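Probable starch synthase 4, chloroplastic/amyloplastic (Arabidopsis thaliana, PDB 6GNE) is a probable plastid starch synthase of the GT-B glycosyltransferase superfamily, modelled here with ADP bound in the cleft between its two Rossmann-like domains and with glycans. Local coordinates at residues A[266-270]-A[380-384]. Residue numbers count along the deposited sequence, not the author numbering.
Sequences TDSWN and SHTIY. With ADP (adenosine-5'-diphosphate), chain F.
Beside the ADP pocket of this GT-B enzyme, Trp269, His381 and Tyr384 form an aromatic cluster that illustrates how a loop residue can back a nucleotide site. Segment 266-270 is irregular: Ser268 has helix-like angles (-61/-49), then Trp269 (-94/86) and Asn270 (-148/111) extend, with a weak Asn270 N to Ser268 O bond of 3.3 Å. Segment 380-384 is helical, Tyr384 N donating to Ser380 O at 3.0 Å. The backbones stay apart, Trp269 CA to His381 CA being 8.4 Å, so side chains must bridge the gap. Trp269 (chi1 m, chi2 102°) and His381 (chi1 m, chi2 -97°) both leave sideways, yet their rings meet in an offset stack: the six-membered ring of Trp269 and the imidazole have centroids 4.2 Å apart and planes at 9°, with Trp269 CZ3 3.2 Å from His381 CE1. His381 ND1 is hydrogen-bonded to Asp274 OD2, tying the imidazole to the same loop. One helical turn after Ser380, Tyr384 (chi1 m) points toward segment 266-270; its ring and the six-membered ring of Trp269 have planes at 85° and centroids 5.6 Å apart, neither a stack nor edge-to-face, with Tyr384 CD2 3.9 Å from Trp269 CZ3. The phenol reaches ADP, Tyr384 OH lying 2.7 Å from O2' in a hydrogen bond, while Ser380 CB lies 4.0 Å from ADP C2. Around this cluster, Ile405 of helix 402-408 touches Trp269 and Tyr384, Arg408 binds the Trp269 carbonyl, and helix 377-386 rests through Ser380, Ile383 and Tyr384 on Ile315 of strand 311-317, in the parallel sheet.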
loop_
_atom_site.group_PDB
_atom_site.type_symbol
_atom_site.label_atom_id
_atom_site.label_comp_id
_atom_site.label_asym_id
_atom_site.label_seq_id
_atom_site.Cartn_x
_atom_site.Cartn_y
_atom_site.Cartn_z
ATOM N N THR A 266 11.094 -2.367 -8.212
ATOM C CA THR A 266 11.704 -3.513 -8.864
ATOM C C THR A 266 13.217 -3.730 -8.581
ATOM O O THR A 266 13.795 -4.656 -9.122
ATOM C CB THR A 266 11.459 -3.514 -10.383
ATOM O OG1 THR A 266 11.863 -2.264 -10.925
ATOM C CG2 THR A 266 10.009 -3.739 -10.683
ATOM N N ASP A 267 13.836 -2.897 -7.745
ATOM C CA ASP A 267 15.179 -3.170 -7.207
ATOM C C ASP A 267 15.093 -4.013 -5.937
ATOM O O ASP A 267 15.784 -5.010 -5.831
ATOM C CB ASP A 267 15.963 -1.873 -6.965
ATOM C CG ASP A 267 16.325 -1.162 -8.255
ATOM O OD1 ASP A 267 16.630 -1.841 -9.252
ATOM O OD2 ASP A 267 16.316 0.091 -8.288
ATOM N N SER A 268 14.248 -3.606 -4.984
ATOM C CA SER A 268 13.880 -4.451 -3.819
ATOM C C SER A 268 13.190 -5.752 -4.200
ATOM O O SER A 268 13.549 -6.815 -3.712
ATOM C CB SER A 268 12.963 -3.697 -2.864
ATOM O OG SER A 268 13.723 -2.840 -2.036
ATOM N N TRP A 269 12.179 -5.671 -5.058
ATOM C CA TRP A 269 11.452 -6.861 -5.531
ATOM C C TRP A 269 12.052 -7.335 -6.848
ATOM O O TRP A 269 11.610 -6.938 -7.919
ATOM C CB TRP A 269 9.963 -6.557 -5.627
ATOM C CG TRP A 269 9.374 -6.224 -4.285
ATOM C CD1 TRP A 269 9.068 -4.978 -3.798
ATOM C CD2 TRP A 269 9.045 -7.142 -3.253
ATOM N NE1 TRP A 269 8.556 -5.073 -2.524
ATOM C CE2 TRP A 269 8.552 -6.391 -2.163
ATOM C CE3 TRP A 269 9.145 -8.527 -3.127
ATOM C CZ2 TRP A 269 8.141 -6.993 -0.979
ATOM C CZ3 TRP A 269 8.740 -9.117 -1.961
ATOM C CH2 TRP A 269 8.240 -8.363 -0.902
ATOM N N ASN A 270 13.101 -8.147 -6.747
ATOM C CA ASN A 270 13.824 -8.647 -7.915
ATOM C C ASN A 270 14.365 -10.038 -7.616
ATOM O O ASN A 270 15.291 -10.164 -6.814
ATOM C CB ASN A 270 14.994 -7.717 -8.264
ATOM C CG ASN A 270 15.743 -8.134 -9.531
ATOM O OD1 ASN A 270 15.519 -9.197 -10.117
ATOM N ND2 ASN A 270 16.652 -7.295 -9.942
ATOM N N SER A 380 7.468 -13.930 3.099
ATOM C CA SER A 380 6.769 -13.460 1.904
ATOM C C SER A 380 7.627 -13.547 0.657
ATOM O O SER A 380 7.178 -14.048 -0.368
ATOM C CB SER A 380 6.187 -12.053 2.074
ATOM O OG SER A 380 7.164 -11.065 2.074
ATOM N N HIS A 381 8.876 -13.102 0.745
ATOM C CA HIS A 381 9.801 -13.276 -0.374
ATOM C C HIS A 381 9.838 -14.712 -0.885
ATOM O O HIS A 381 9.623 -14.931 -2.065
ATOM C CB HIS A 381 11.198 -12.769 -0.041
ATOM C CG HIS A 381 11.316 -11.274 -0.028
ATOM N ND1 HIS A 381 11.782 -10.558 -1.103
ATOM C CD2 HIS A 381 11.017 -10.362 0.929
ATOM C CE1 HIS A 381 11.773 -9.273 -0.806
ATOM N NE2 HIS A 381 11.308 -9.125 0.417
ATOM N N THR A 382 10.083 -15.683 -0.008
ATOM C CA THR A 382 10.213 -17.090 -0.435
ATOM C C THR A 382 8.884 -17.647 -0.949
ATOM O O THR A 382 8.877 -18.516 -1.820
ATOM C CB THR A 382 10.792 -18.011 0.676
ATOM O OG1 THR A 382 10.034 -17.867 1.887
ATOM C CG2 THR A 382 12.243 -17.656 1.012
ATOM N N ILE A 383 7.751 -17.135 -0.447
ATOM C CA ILE A 383 6.428 -17.578 -0.927
ATOM C C ILE A 383 6.132 -17.100 -2.322
ATOM O O ILE A 383 5.644 -17.886 -3.139
ATOM C CB ILE A 383 5.284 -17.239 0.055
ATOM C CG1 ILE A 383 5.378 -18.150 1.278
ATOM C CG2 ILE A 383 3.928 -17.424 -0.606
ATOM C CD1 ILE A 383 4.502 -17.718 2.435
ATOM N N TYR A 384 6.405 -15.834 -2.607
ATOM C CA TYR A 384 6.274 -15.319 -3.987
ATOM C C TYR A 384 7.167 -16.165 -4.919
ATOM O O TYR A 384 6.716 -16.629 -5.966
ATOM C CB TYR A 384 6.680 -13.848 -4.100
ATOM C CG TYR A 384 5.736 -12.830 -3.474
ATOM C CD1 TYR A 384 4.417 -12.677 -3.934
ATOM C CD2 TYR A 384 6.173 -11.972 -2.458
ATOM C CE1 TYR A 384 3.554 -11.732 -3.383
ATOM C CE2 TYR A 384 5.309 -11.015 -1.887
ATOM C CZ TYR A 384 4.000 -10.888 -2.352
ATOM O OH TYR A 384 3.178 -9.936 -1.792
HETATM P PB ADP F . -2.842 -3.636 1.323
HETATM O O1B ADP F . -2.247 -2.267 1.179
HETATM O O2B ADP F . -2.295 -4.492 2.429
HETATM O O3B ADP F . -4.350 -3.568 1.375
HETATM P PA ADP F . -1.260 -4.143 -1.035
HETATM O O1A ADP F . -1.271 -5.273 -2.024
HETATM O O2A ADP F . -1.351 -2.766 -1.642
HETATM O O3A ADP F . -2.469 -4.444 -0.017
HETATM O "O5'" ADP F . 0.062 -4.175 -0.124
HETATM C "C5'" ADP F . 0.419 -5.314 0.661
HETATM C "C4'" ADP F . 1.912 -5.383 1.031
HETATM O "O4'" ADP F . 2.062 -5.953 2.340
HETATM C "C3'" ADP F . 2.712 -6.304 0.133
HETATM O "O3'" ADP F . 4.065 -5.880 0.141
HETATM C "C2'" ADP F . 2.621 -7.640 0.822
HETATM O "O2'" ADP F . 3.685 -8.511 0.482
HETATM C "C1'" ADP F . 2.707 -7.224 2.260
HETATM N N9 ADP F . 2.025 -8.146 3.194
HETATM C C8 ADP F . 0.710 -8.237 3.428
HETATM N N7 ADP F . 0.462 -9.159 4.385
HETATM C C5 ADP F . 1.637 -9.672 4.783
HETATM C C6 ADP F . 2.103 -10.702 5.763
HETATM N N6 ADP F . 1.204 -11.383 6.517
HETATM N N1 ADP F . 3.446 -10.921 5.852
HETATM C C2 ADP F . 4.323 -10.242 5.069
HETATM N N3 ADP F . 3.958 -9.314 4.169
HETATM C C4 ADP F . 2.660 -8.998 3.986
#